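Local coordinates for protein possible marr-transcriptional regulator (Streptomyces coelicolor, PDB 4B8X) that is of unknown biological role but, as a winged-helix member of the MarR family, probably binds DNA and regulates transcription, at residues A26-Y31 with R110-M115; E51-K56 with G92-I97; L80-P85 with T96-G101. One frame throughout, in Å; residues are numbered along the deposited sequence.

Contact 1: residues A26-Y31 with R110-M115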
ATOM      1  N   ALA A  26     -11.861   2.630   7.045  1.00 13.93           N
ATOM      2  CA  ALA A  26     -12.879   3.336   7.819  1.00 15.24           C
ATOM      3  C   ALA A  26     -14.200   2.566   7.830  1.00 14.80           C
ATOM      4  O   ALA A  26     -14.930   2.572   8.822  1.00 16.12           O
ATOM      5  CB  ALA A  26     -13.064   4.763   7.285  1.00 17.88           C
ATOM      6  N   VAL A  27     -14.514   1.878   6.738  1.00 13.36           N
ATOM      7  CA  VAL A  27     -15.754   1.128   6.667  1.00 13.14           C
ATOM      8  C   VAL A  27     -15.721  -0.082   7.621  1.00 12.75           C
ATOM      9  O   VAL A  27     -16.742  -0.438   8.203  1.00 14.08           O
ATOM     10  CB  VAL A  27     -16.043   0.679   5.216  1.00 13.06           C
ATOM     11  CG1 VAL A  27     -17.218  -0.271   5.157  1.00 14.83           C
ATOM     12  CG2 VAL A  27     -16.290   1.864   4.293  1.00 14.64           C
ATOM     13  N   VAL A  28     -14.574  -0.748   7.751  1.00 11.86           N
ATOM     14  CA  VAL A  28     -14.523  -1.966   8.562  1.00 12.37           C
ATOM     15  C   VAL A  28     -14.132  -1.717  10.012  1.00 13.54           C
ATOM     16  O   VAL A  28     -14.289  -2.608  10.856  1.00 13.67           O
ATOM     17  CB  VAL A  28     -13.627  -3.064   7.932  1.00 11.85           C
ATOM     18  CG1 VAL A  28     -14.123  -3.414   6.538  1.00 13.20           C
ATOM     19  CG2 VAL A  28     -12.169  -2.678   7.892  1.00 13.35           C
ATOM     20  N   LYS A  29     -13.684  -0.505  10.330  1.00 13.93           N
ATOM     21  CA  LYS A  29     -13.323  -0.136  11.705  1.00 14.41           C
ATOM     22  C   LYS A  29     -14.435  -0.384  12.751  1.00 14.41           C
ATOM     23  O   LYS A  29     -14.120  -0.888  13.820  1.00 17.08           O
ATOM     24  CB  LYS A  29     -12.825   1.318  11.760  1.00 15.78           C
ATOM     25  CG  LYS A  29     -12.262   1.761  13.108  1.00 20.02           C
ATOM     26  CD  LYS A  29     -11.896   3.243  13.099  1.00 23.78           C
ATOM     27  CE  LYS A  29     -11.488   3.761  14.472  1.00 28.43           C
ATOM     28  NZ  LYS A  29     -10.067   3.423  14.749  1.00 36.61           N
ATOM     29  N   PRO A  30     -15.710  -0.091  12.440  1.00 15.56           N
ATOM     30  CA  PRO A  30     -16.756  -0.337  13.450  1.00 17.49           C
ATOM     31  C   PRO A  30     -16.912  -1.814  13.829  1.00 16.84           C
ATOM     32  O   PRO A  30     -17.467  -2.114  14.886  1.00 20.47           O
ATOM     33  CB  PRO A  30     -18.024   0.189  12.780  1.00 20.75           C
ATOM     34  CG  PRO A  30     -17.545   1.173  11.781  1.00 19.52           C
ATOM     35  CD  PRO A  30     -16.230   0.663  11.288  1.00 17.16           C
ATOM     36  N   TYR A  31     -16.431  -2.720  12.981  1.00 15.21           N
ATOM     37  CA  TYR A  31     -16.424  -4.149  13.285  1.00 17.36           C
ATOM     38  C   TYR A  31     -15.176  -4.606  14.048  1.00 17.53           C
ATOM     39  O   TYR A  31     -15.011  -5.804  14.302  1.00 19.30           O
ATOM     40  CB  TYR A  31     -16.549  -4.951  11.994  1.00 17.58           C
ATOM     41  CG  TYR A  31     -17.807  -4.624  11.256  1.00 16.38           C
ATOM     42  CD1 TYR A  31     -19.015  -5.152  11.665  1.00 19.09           C
ATOM     43  CD2 TYR A  31     -17.806  -3.740  10.179  1.00 16.71           C
ATOM     44  CE1 TYR A  31     -20.189  -4.828  11.004  1.00 19.97           C
ATOM     45  CE2 TYR A  31     -18.969  -3.411   9.510  1.00 16.89           C
ATOM     46  CZ  TYR A  31     -20.167  -3.960   9.935  1.00 17.69           C
ATOM     47  OH  TYR A  31     -21.338  -3.656   9.294  1.00 21.60           O
ATOM     48  N   ARG A 110     -21.214  -6.320   3.028  1.00 14.48           N
ATOM     49  CA  ARG A 110     -22.358  -5.537   2.558  0.50 14.46           C
ATOM     50  C   ARG A 110     -22.060  -4.044   2.617  1.00 14.02           C
ATOM     51  O   ARG A 110     -22.385  -3.333   1.669  1.00 15.23           O
ATOM     52  CB  ARG A 110     -23.626  -5.837   3.348  0.50 15.61           C
ATOM     53  CG  ARG A 110     -24.879  -5.164   2.804  0.50 20.05           C
ATOM     54  CD  ARG A 110     -25.669  -4.477   3.908  0.50 20.88           C
ATOM     55  NE  ARG A 110     -25.041  -3.218   4.291  0.50 22.03           N
ATOM     56  CZ  ARG A 110     -25.205  -2.071   3.646  0.50 22.24           C
ATOM     57  NH1 ARG A 110     -26.018  -2.005   2.589  0.50 25.98           N
ATOM     58  NH2 ARG A 110     -24.577  -0.982   4.073  0.50 24.12           N
ATOM     59  N   ASP A 111     -21.422  -3.581   3.691  1.00 13.09           N
ATOM     60  CA  ASP A 111     -21.075  -2.174   3.790  1.00 13.81           C
ATOM     61  C   ASP A 111     -20.061  -1.759   2.712  1.00 12.12           C
ATOM     62  O   ASP A 111     -20.214  -0.705   2.089  1.00 13.30           O
ATOM     63  CB  ASP A 111     -20.491  -1.858   5.165  1.00 15.78           C
ATOM     64  CG  ASP A 111     -21.511  -1.856   6.289  1.00 18.28           C
ATOM     65  OD1 ASP A 111     -22.723  -1.979   6.027  1.00 20.60           O
ATOM     66  OD2 ASP A 111     -21.051  -1.728   7.447  1.00 20.84           O
ATOM     67  N   LEU A 112     -19.019  -2.569   2.504  1.00 12.10           N
ATOM     68  CA  LEU A 112     -17.993  -2.273   1.488  1.00 11.30           C
ATOM     69  C   LEU A 112     -18.608  -2.234   0.087  1.00 12.16           C
ATOM     70  O   LEU A 112     -18.294  -1.359  -0.727  1.00 13.33           O
ATOM     71  CB  LEU A 112     -16.844  -3.285   1.554  1.00 10.74           C
ATOM     72  CG  LEU A 112     -15.972  -3.138   2.794  1.00 10.57           C
ATOM     73  CD1 LEU A 112     -15.241  -4.425   3.063  1.00 11.58           C
ATOM     74  CD2 LEU A 112     -15.022  -1.971   2.593  1.00 12.31           C
ATOM     75  N   MET A 113     -19.490  -3.189  -0.198  1.00 12.56           N
ATOM     76  CA  MET A 113     -20.168  -3.262  -1.500  0.50 13.97           C
ATOM     77  C   MET A 113     -21.010  -2.010  -1.724  1.00 14.75           C
ATOM     78  O   MET A 113     -21.057  -1.468  -2.819  1.00 15.90           O
ATOM     79  CB  MET A 113     -21.066  -4.508  -1.589  0.50 14.84           C
ATOM     80  CG  MET A 113     -20.318  -5.830  -1.636  0.50 14.92           C
ATOM     81  SD  MET A 113     -19.510  -6.171  -3.212  0.50 19.00           S
ATOM     82  CE  MET A 113     -20.910  -6.568  -4.248  0.50 18.64           C
ATOM     83  N   ALA A 114     -21.674  -1.567  -0.669  1.00 14.18           N
ATOM     84  CA  ALA A 114     -22.533  -0.389  -0.762  1.00 16.07           C
ATOM     85  C   ALA A 114     -21.741   0.875  -1.180  1.00 16.79           C
ATOM     86  O   ALA A 114     -22.290   1.760  -1.829  1.00 20.85           O
ATOM     87  CB  ALA A 114     -23.262  -0.154   0.561  1.00 18.93           C
ATOM     88  N   MET A 115     -20.467   0.976  -0.796  1.00 15.25           N
ATOM     89  CA  MET A 115     -19.598   2.087  -1.185  1.00 16.36           C
ATOM     90  C   MET A 115     -18.564   1.733  -2.254  1.00 15.06           C
ATOM     91  O   MET A 115     -17.649   2.499  -2.522  1.00 15.38           O
ATOM     92  CB  MET A 115     -18.926   2.747   0.041  1.00 17.18           C
ATOM     93  CG  MET A 115     -18.238   1.855   1.065  1.00 14.30           C
ATOM     94  SD  MET A 115     -16.625   1.278   0.548  1.00 13.80           S
ATOM     95  CE  MET A 115     -15.655   2.778   0.705  1.00 16.13           C
TER
HETATM   96  O   HOH W   1     -19.383   0.313   8.226  1.00 18.76           O
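Tyr31 and Asp111 meet edge-on to the phenol: OD2 of Asp111 sits near the plane of the ring, beyond its rim, and takes a hydrogen bond from Tyr31 OH at 2.7 Å. The hydroxyl, however, comes in from above the carboxylate plane, with ring and carboxylate turned 43° to each other. A water gives OD2 a second donor and also donates to Val27 O, bridging the two helices. In one of the two conformers modelled for Arg110, NE and NH2 both point side-on to Asp111 OD1, the NH2 bond of 2.9 Å being part of a salt bridge.

Next to this polar cluster, Val27 spreads its two methyls over different partners. CG1, anti to the backbone N (chi1 172°), packs on Asp111 CB at 3.6 Å and on Leu112 CD2 at 3.8 Å. CG2 faces the tip of Met115, whose chain is bent at chi2 and chi3 and brings CG, SD and CE equally close to the methyl. Leu112 is shared: its CD1 lies 3.8 Å from Val28 CG1.

Helices 5-28 and 99-114 belong to the helical part through which MarR proteins typically dimerise, and Met113 packs on Met7 of the second subunit. An alanine in place of Asp111 would probably leave the Tyr31 hydroxyl and the Arg110 guanidinium without this carboxylate, and the water with Val27 O alone of its two partners here. With a phenol and a water donating to OD2, and in one conformer a guanidinium at OD1, the carboxylate is likely to be favoured in its charged form.

Contact 2: residues E51-K56 with G92-I97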
ATOM      1  N   GLU A  51     -11.349 -23.191   7.098  1.00 14.26           N
ATOM      2  CA  GLU A  51     -10.066 -23.416   7.767  0.50 16.24           C
ATOM      3  C   GLU A  51      -8.904 -23.376   6.771  1.00 15.36           C
ATOM      4  O   GLU A  51      -9.020 -23.849   5.643  1.00 16.21           O
ATOM      5  CB  GLU A  51     -10.083 -24.767   8.537  0.50 16.22           C
ATOM      6  CG  GLU A  51      -9.962 -26.000   7.627  0.50 20.72           C
ATOM      7  CD  GLU A  51      -9.684 -27.326   8.336  0.50 24.39           C
ATOM      8  OE1 GLU A  51     -10.221 -27.567   9.426  0.50 24.29           O
ATOM      9  OE2 GLU A  51      -8.920 -28.150   7.780  0.50 30.13           O
ATOM     10  N   LEU A  52      -7.786 -22.810   7.198  1.00 14.33           N
ATOM     11  CA  LEU A  52      -6.544 -22.841   6.418  1.00 14.53           C
ATOM     12  C   LEU A  52      -5.343 -22.889   7.338  1.00 14.04           C
ATOM     13  O   LEU A  52      -5.355 -22.260   8.401  1.00 15.00           O
ATOM     14  CB  LEU A  52      -6.383 -21.595   5.559  1.00 17.16           C
ATOM     15  CG  LEU A  52      -7.032 -21.528   4.192  1.00 19.41           C
ATOM     16  CD1 LEU A  52      -6.496 -20.250   3.546  1.00 19.77           C
ATOM     17  CD2 LEU A  52      -6.761 -22.737   3.302  1.00 19.80           C
ATOM     18  N   PRO A  53      -4.266 -23.550   6.908  1.00 15.54           N
ATOM     19  CA  PRO A  53      -3.017 -23.406   7.652  1.00 16.02           C
ATOM     20  C   PRO A  53      -2.508 -21.959   7.577  1.00 15.60           C
ATOM     21  O   PRO A  53      -2.677 -21.294   6.544  1.00 16.07           O
ATOM     22  CB  PRO A  53      -2.052 -24.346   6.921  1.00 20.73           C
ATOM     23  CG  PRO A  53      -2.927 -25.285   6.150  1.00 19.86           C
ATOM     24  CD  PRO A  53      -4.136 -24.489   5.778  1.00 16.92           C
ATOM     25  N   MET A  54      -1.873 -21.495   8.641  1.00 17.97           N
ATOM     26  CA  MET A  54      -1.406 -20.125   8.663  0.50 17.66           C
ATOM     27  C   MET A  54      -0.349 -19.879   7.565  1.00 18.39           C
ATOM     28  O   MET A  54      -0.295 -18.768   7.007  1.00 18.32           O
ATOM     29  CB  MET A  54      -0.964 -19.733  10.083  0.50 17.89           C
ATOM     30  CG  MET A  54      -2.142 -19.664  11.052  0.50 15.90           C
ATOM     31  SD  MET A  54      -1.714 -19.362  12.778  0.50 19.80           S
ATOM     32  CE  MET A  54      -1.019 -17.719  12.634  0.50 17.06           C
ATOM     33  N   SER A  55       0.416 -20.900   7.193  1.00 19.78           N
ATOM     34  CA  SER A  55       1.408 -20.740   6.128  1.00 21.82           C
ATOM     35  C   SER A  55       0.701 -20.425   4.812  1.00 19.54           C
ATOM     36  O   SER A  55       1.160 -19.603   4.021  1.00 22.44           O
ATOM     37  CB  SER A  55       2.272 -21.993   5.982  1.00 24.56           C
ATOM     38  OG  SER A  55       1.479 -23.146   5.778  1.00 26.68           O
ATOM     39  N   LYS A  56      -0.432 -21.082   4.598  1.00 20.29           N
ATOM     40  CA  LYS A  56      -1.220 -20.887   3.397  1.00 19.45           C
ATOM     41  C   LYS A  56      -1.897 -19.515   3.372  1.00 17.90           C
ATOM     42  O   LYS A  56      -1.991 -18.872   2.319  1.00 19.31           O
ATOM     43  CB  LYS A  56      -2.272 -21.991   3.258  1.00 22.75           C
ATOM     44  N   GLY A  92       2.186 -27.386  11.642  1.00 36.04           N
ATOM     45  CA  GLY A  92       1.739 -25.994  11.625  1.00 26.28           C
ATOM     46  C   GLY A  92       0.492 -25.734  12.453  1.00 25.68           C
ATOM     47  O   GLY A  92       0.131 -26.522  13.326  1.00 27.79           O
ATOM     48  N   THR A  93      -0.174 -24.618  12.166  1.00 22.97           N
ATOM     49  CA  THR A  93      -1.356 -24.210  12.903  1.00 18.68           C
ATOM     50  C   THR A  93      -2.451 -23.896  11.914  1.00 17.88           C
ATOM     51  O   THR A  93      -2.198 -23.261  10.895  1.00 19.74           O
ATOM     52  CB  THR A  93      -1.090 -22.932  13.719  1.00 21.04           C
ATOM     53  OG1 THR A  93      -0.011 -23.164  14.629  1.00 28.39           O
ATOM     54  CG2 THR A  93      -2.320 -22.497  14.505  1.00 22.81           C
ATOM     55  N   LEU A  94      -3.657 -24.368  12.222  1.00 16.48           N
ATOM     56  CA  LEU A  94      -4.847 -24.065  11.427  1.00 15.99           C
ATOM     57  C   LEU A  94      -5.654 -22.929  12.063  1.00 15.18           C
ATOM     58  O   LEU A  94      -5.856 -22.899  13.280  1.00 18.54           O
ATOM     59  CB  LEU A  94      -5.745 -25.301  11.384  1.00 18.48           C
ATOM     60  CG  LEU A  94      -5.236 -26.549  10.686  1.00 22.60           C
ATOM     61  CD1 LEU A  94      -6.270 -27.652  10.846  1.00 26.24           C
ATOM     62  CD2 LEU A  94      -4.950 -26.276   9.221  1.00 28.02           C
ATOM     63  N   ALA A  95      -6.094 -21.997  11.222  1.00 13.45           N
ATOM     64  CA  ALA A  95      -7.018 -20.949  11.604  1.00 12.93           C
ATOM     65  C   ALA A  95      -8.399 -21.250  11.007  1.00 13.55           C
ATOM     66  O   ALA A  95      -8.480 -21.550   9.831  1.00 14.77           O
ATOM     67  CB  ALA A  95      -6.520 -19.586  11.135  1.00 16.33           C
ATOM     68  N   THR A  96      -9.456 -21.192  11.821  1.00 12.94           N
ATOM     69  CA  THR A  96     -10.817 -21.524  11.397  1.00 12.75           C
ATOM     70  C   THR A  96     -11.737 -20.359  11.753  1.00 13.12           C
ATOM     71  O   THR A  96     -11.747 -19.908  12.883  1.00 14.17           O
ATOM     72  CB  THR A  96     -11.315 -22.796  12.101  1.00 16.25           C
ATOM     73  OG1 THR A  96     -10.353 -23.851  11.949  1.00 19.22           O
ATOM     74  CG2 THR A  96     -12.673 -23.210  11.544  1.00 18.20           C
ATOM     75  N   ILE A  97     -12.529 -19.890  10.783  1.00 12.48           N
ATOM     76  CA  ILE A  97     -13.481 -18.815  11.064  1.00 11.83           C
ATOM     77  C   ILE A  97     -14.627 -19.346  11.915  1.00 13.75           C
ATOM     78  O   ILE A  97     -15.126 -20.452  11.684  1.00 15.69           O
ATOM     79  CB  ILE A  97     -13.988 -18.167   9.752  1.00 11.78           C
ATOM     80  CG1 ILE A  97     -14.736 -16.865  10.019  1.00 11.42           C
ATOM     81  CG2 ILE A  97     -14.806 -19.162   8.932  1.00 14.95           C
ATOM     82  CD1 ILE A  97     -15.023 -16.080   8.750  1.00 12.86           C
TER
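The Pro53 ring has Leu94 over one face: methyl CD2 approaches all five ring atoms, Leu94 CD2 to Pro53 N being 3.6 Å and Leu94 CD2 to Pro53 CB 4.2 Å, and the two side chains run side by side. The other methyl of Leu94, CD1, stands over a face of the Glu51 carboxylate in one of the two conformers of Glu51, a looser contact at 4.1 Å from OE2. Glu51, Pro53, Leu94 and Thr96 thus share one face of a small antiparallel sheet, and Glu51 CB rests against Thr96 OG1 there.

Leu52 and Ala95 form the hydrogen-bonded pair, Leu52 N to Ala95 O at 3.0 Å and Ala95 N to Leu52 O at 2.9 Å, and turn their side chains to the opposite face. Pro53, which has no N-H to give, falls in a non-hydrogen-bonded pair with Leu94, and it is also the N-cap of helix 54-61. Met54 N, in the first turn of that helix, donates to Thr93 O at 2.9 Å. Alongside, in one of its two conformers, Met54 SD lies 3.6 Å from Thr93 CG2.

In the winged-helix fold strand 51-53 forms one edge of the three-stranded sheet, with 93-97 in the middle and 81-85 beyond; the last two make the wing. Leu52 packs on Leu43 and Leu44 of helix 35-45, while Met54 and Ala95 meet at Val72 of helix 65-77.

Contact 3: residues L80-P85 with T96-G101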
ATOM      1  N   LEU A  80     -13.506 -14.095  16.330  1.00 13.04           N
ATOM      2  CA  LEU A  80     -13.864 -14.286  14.917  1.00 12.45           C
ATOM      3  C   LEU A  80     -13.171 -15.481  14.254  1.00 12.09           C
ATOM      4  O   LEU A  80     -13.618 -15.932  13.190  1.00 12.34           O
ATOM      5  CB  LEU A  80     -13.565 -12.996  14.147  1.00 11.98           C
ATOM      6  CG  LEU A  80     -14.162 -11.718  14.755  1.00 12.76           C
ATOM      7  CD1 LEU A  80     -13.836 -10.528  13.856  1.00 14.65           C
ATOM      8  CD2 LEU A  80     -15.670 -11.799  15.036  1.00 15.72           C
ATOM      9  N   VAL A  81     -12.086 -15.961  14.858  1.00 11.90           N
ATOM     10  CA  VAL A  81     -11.327 -17.087  14.396  1.00 12.35           C
ATOM     11  C   VAL A  81     -10.921 -17.888  15.646  1.00 12.29           C
ATOM     12  O   VAL A  81     -10.815 -17.329  16.744  1.00 13.54           O
ATOM     13  CB  VAL A  81     -10.067 -16.590  13.630  1.00 14.26           C
ATOM     14  CG1 VAL A  81      -8.997 -17.680  13.460  1.00 16.60           C
ATOM     15  CG2 VAL A  81     -10.494 -15.995  12.297  1.00 13.70           C
ATOM     16  N   ALA A  82     -10.713 -19.180  15.451  1.00 12.50           N
ATOM     17  CA  ALA A  82     -10.107 -20.077  16.424  1.00 14.84           C
ATOM     18  C   ALA A  82      -8.890 -20.771  15.808  1.00 14.35           C
ATOM     19  O   ALA A  82      -8.848 -21.025  14.628  1.00 15.46           O
ATOM     20  CB  ALA A  82     -11.135 -21.112  16.880  1.00 18.96           C
ATOM     21  N   LYS A  83      -7.873 -21.043  16.622  1.00 15.83           N
ATOM     22  CA  LYS A  83      -6.679 -21.766  16.198  1.00 15.99           C
ATOM     23  C   LYS A  83      -6.629 -23.163  16.799  1.00 16.07           C
ATOM     24  O   LYS A  83      -7.106 -23.394  17.920  1.00 19.22           O
ATOM     25  CB  LYS A  83      -5.430 -21.027  16.703  1.00 21.06           C
ATOM     26  CG  LYS A  83      -5.265 -19.645  16.100  1.00 22.71           C
ATOM     27  CD  LYS A  83      -3.858 -19.104  16.271  1.00 27.96           C
ATOM     28  CE  LYS A  83      -3.379 -19.248  17.692  1.00 30.18           C
ATOM     29  NZ  LYS A  83      -2.154 -18.443  17.929  1.00 33.48           N
ATOM     30  N   ARG A  84      -5.989 -24.077  16.074  1.00 15.47           N
ATOM     31  CA  ARG A  84      -5.638 -25.389  16.600  0.50 17.02           C
ATOM     32  C   ARG A  84      -4.459 -25.925  15.823  1.00 17.21           C
ATOM     33  O   ARG A  84      -4.182 -25.476  14.719  1.00 18.51           O
ATOM     34  CB  ARG A  84      -6.803 -26.364  16.481  0.50 18.99           C
ATOM     35  CG  ARG A  84      -7.909 -26.179  17.506  0.50 20.85           C
ATOM     36  CD  ARG A  84      -7.427 -26.257  18.954  0.50 18.84           C
ATOM     37  NE  ARG A  84      -8.570 -26.479  19.833  0.50 23.76           N
ATOM     38  CZ  ARG A  84      -9.462 -25.548  20.147  0.50 19.08           C
ATOM     39  NH1 ARG A  84      -9.345 -24.320  19.666  0.50 23.49           N
ATOM     40  NH2 ARG A  84     -10.483 -25.852  20.934  0.50 20.22           N
ATOM     41  N   PRO A  85      -3.738 -26.895  16.401  1.00 18.22           N
ATOM     42  CA  PRO A  85      -2.616 -27.442  15.663  1.00 19.35           C
ATOM     43  C   PRO A  85      -3.111 -28.180  14.409  1.00 20.37           C
ATOM     44  O   PRO A  85      -4.189 -28.773  14.402  1.00 22.66           O
ATOM     45  CB  PRO A  85      -1.952 -28.413  16.654  1.00 20.93           C
ATOM     46  CG  PRO A  85      -2.871 -28.548  17.796  1.00 24.81           C
ATOM     47  CD  PRO A  85      -3.830 -27.411  17.780  1.00 20.01           C
ATOM     48  N   THR A  96      -9.456 -21.192  11.821  1.00 12.94           N
ATOM     49  CA  THR A  96     -10.817 -21.524  11.397  1.00 12.75           C
ATOM     50  C   THR A  96     -11.737 -20.359  11.753  1.00 13.12           C
ATOM     51  O   THR A  96     -11.747 -19.908  12.883  1.00 14.17           O
ATOM     52  CB  THR A  96     -11.315 -22.796  12.101  1.00 16.25           C
ATOM     53  OG1 THR A  96     -10.353 -23.851  11.949  1.00 19.22           O
ATOM     54  CG2 THR A  96     -12.673 -23.210  11.544  1.00 18.20           C
ATOM     55  N   ILE A  97     -12.529 -19.890  10.783  1.00 12.48           N
ATOM     56  CA  ILE A  97     -13.481 -18.815  11.064  1.00 11.83           C
ATOM     57  C   ILE A  97     -14.627 -19.346  11.915  1.00 13.75           C
ATOM     58  O   ILE A  97     -15.126 -20.452  11.684  1.00 15.69           O
ATOM     59  CB  ILE A  97     -13.988 -18.167   9.752  1.00 11.78           C
ATOM     60  CG1 ILE A  97     -14.736 -16.865  10.019  1.00 11.42           C
ATOM     61  CG2 ILE A  97     -14.806 -19.162   8.932  1.00 14.95           C
ATOM     62  CD1 ILE A  97     -15.023 -16.080   8.750  1.00 12.86           C
ATOM     63  N   THR A  98     -15.027 -18.557  12.904  1.00 12.57           N
ATOM     64  CA  THR A  98     -16.115 -18.907  13.790  1.00 13.72           C
ATOM     65  C   THR A  98     -17.446 -18.412  13.190  1.00 13.96           C
ATOM     66  O   THR A  98     -17.465 -17.624  12.250  1.00 13.77           O
ATOM     67  CB  THR A  98     -15.938 -18.271  15.167  1.00 14.03           C
ATOM     68  OG1 THR A  98     -16.063 -16.843  15.045  1.00 14.17           O
ATOM     69  CG2 THR A  98     -14.576 -18.653  15.802  1.00 15.86           C
ATOM     70  N   ASP A  99     -18.553 -18.861  13.748  1.00 14.56           N
ATOM     71  CA  ASP A  99     -19.851 -18.321  13.335  1.00 15.42           C
ATOM     72  C   ASP A  99     -19.951 -16.794  13.523  1.00 14.36           C
ATOM     73  O   ASP A  99     -20.488 -16.099  12.662  1.00 14.91           O
ATOM     74  CB  ASP A  99     -21.008 -19.028  14.066  1.00 18.46           C
ATOM     75  CG  ASP A  99     -21.231 -20.456  13.599  1.00 20.92           C
ATOM     76  OD1 ASP A  99     -20.645 -20.891  12.584  1.00 24.34           O
ATOM     77  OD2 ASP A  99     -22.017 -21.152  14.266  1.00 29.58           O
ATOM     78  N   LYS A 100     -19.398 -16.271  14.616  1.00 14.53           N
ATOM     79  CA  LYS A 100     -19.356 -14.820  14.817  1.00 14.90           C
ATOM     80  C   LYS A 100     -18.512 -14.168  13.707  1.00 13.31           C
ATOM     81  O   LYS A 100     -18.890 -13.136  13.155  1.00 14.26           O
ATOM     82  CB  LYS A 100     -18.809 -14.486  16.206  1.00 17.41           C
ATOM     83  CG  LYS A 100     -18.794 -12.995  16.484  1.00 17.90           C
ATOM     84  CD  LYS A 100     -18.193 -12.707  17.849  1.00 22.82           C
ATOM     85  CE  LYS A 100     -18.225 -11.226  18.210  1.00 24.23           C
ATOM     86  NZ  LYS A 100     -17.376 -10.880  19.400  1.00 31.35           N
ATOM     87  N   GLY A 101     -17.386 -14.795  13.357  1.00 12.44           N
ATOM     88  CA  GLY A 101     -16.563 -14.336  12.238  1.00 12.58           C
ATOM     89  C   GLY A 101     -17.331 -14.251  10.938  1.00 11.91           C
ATOM     90  O   GLY A 101     -17.207 -13.282  10.178  1.00 11.64           O
TER
HETATM   91  O   HOH W   2      -8.704 -24.095  13.931  1.00 24.55           O
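Thr98 N donates to Leu80 O at 3.0 Å, almost perfectly straight at the hydrogen (176°), although the N-H arrives from well above the carbonyl plane. Ala82 and Thr96 exchange two further backbone bonds, each 2.9 Å: Ala82 N to Thr96 O, and Thr96 N to Ala82 O. A water bridges the same pair, donating to Ala82 O and lying 2.6 Å from Thr96 OG1.

The Thr98 hydroxyl faces two ways. OG1 lies between the backbone N and the carbonyl carbon (chi1 67°), where it accepts from Gly101 N at 3.0 Å and so N-caps helix 99-114; it also hydrogen-bonds to Gly79 O.

Strands 81-85 and 93-97 form the beta hairpin that is the wing of the winged-helix domain, and the contact lies at its base, where the second strand gives way to a long helix. The chains are tight here: Gly101 CA is 3.5 Å from Leu80 O, and any CB at this glycine would collide with that oxygen.

Val81, in a non-hydrogen-bonded pair with Ile97, turns with it toward Leu41 of helix 35-45. On the helix side, Lys100 stretches out fully extended and crosses Leu80, Lys100 CG touching Leu80 CD2 at 3.6 Å, while NZ reaches Ser78 O. Leu80 itself packs further on Leu75 and Val104, and Thr98 CG2 lies against the Val81 backbone.

In the fold
Contacts 2 and 3 pair the two edges of strand 93-97 with strands 51-53 and 81-85. Their centres lie 9 Å apart, they share Thr96 and Ile97, and they touch directly where Leu94 N probably bonds to Arg84 O at 2.8 Å and Ala95 CB packs on Val81 CG1. Contact 1 touches neither: its nearest atoms are about 5 Å from contact 3 and about 12 Å from contact 2. Helix 99-114 connects the regions: it starts at contact 3 and ends at contact 1, where it meets the helix that opens the chain. The winged-helix part, which probably faces DNA, is thereby continuous with the helices typical of MarR dimerisation.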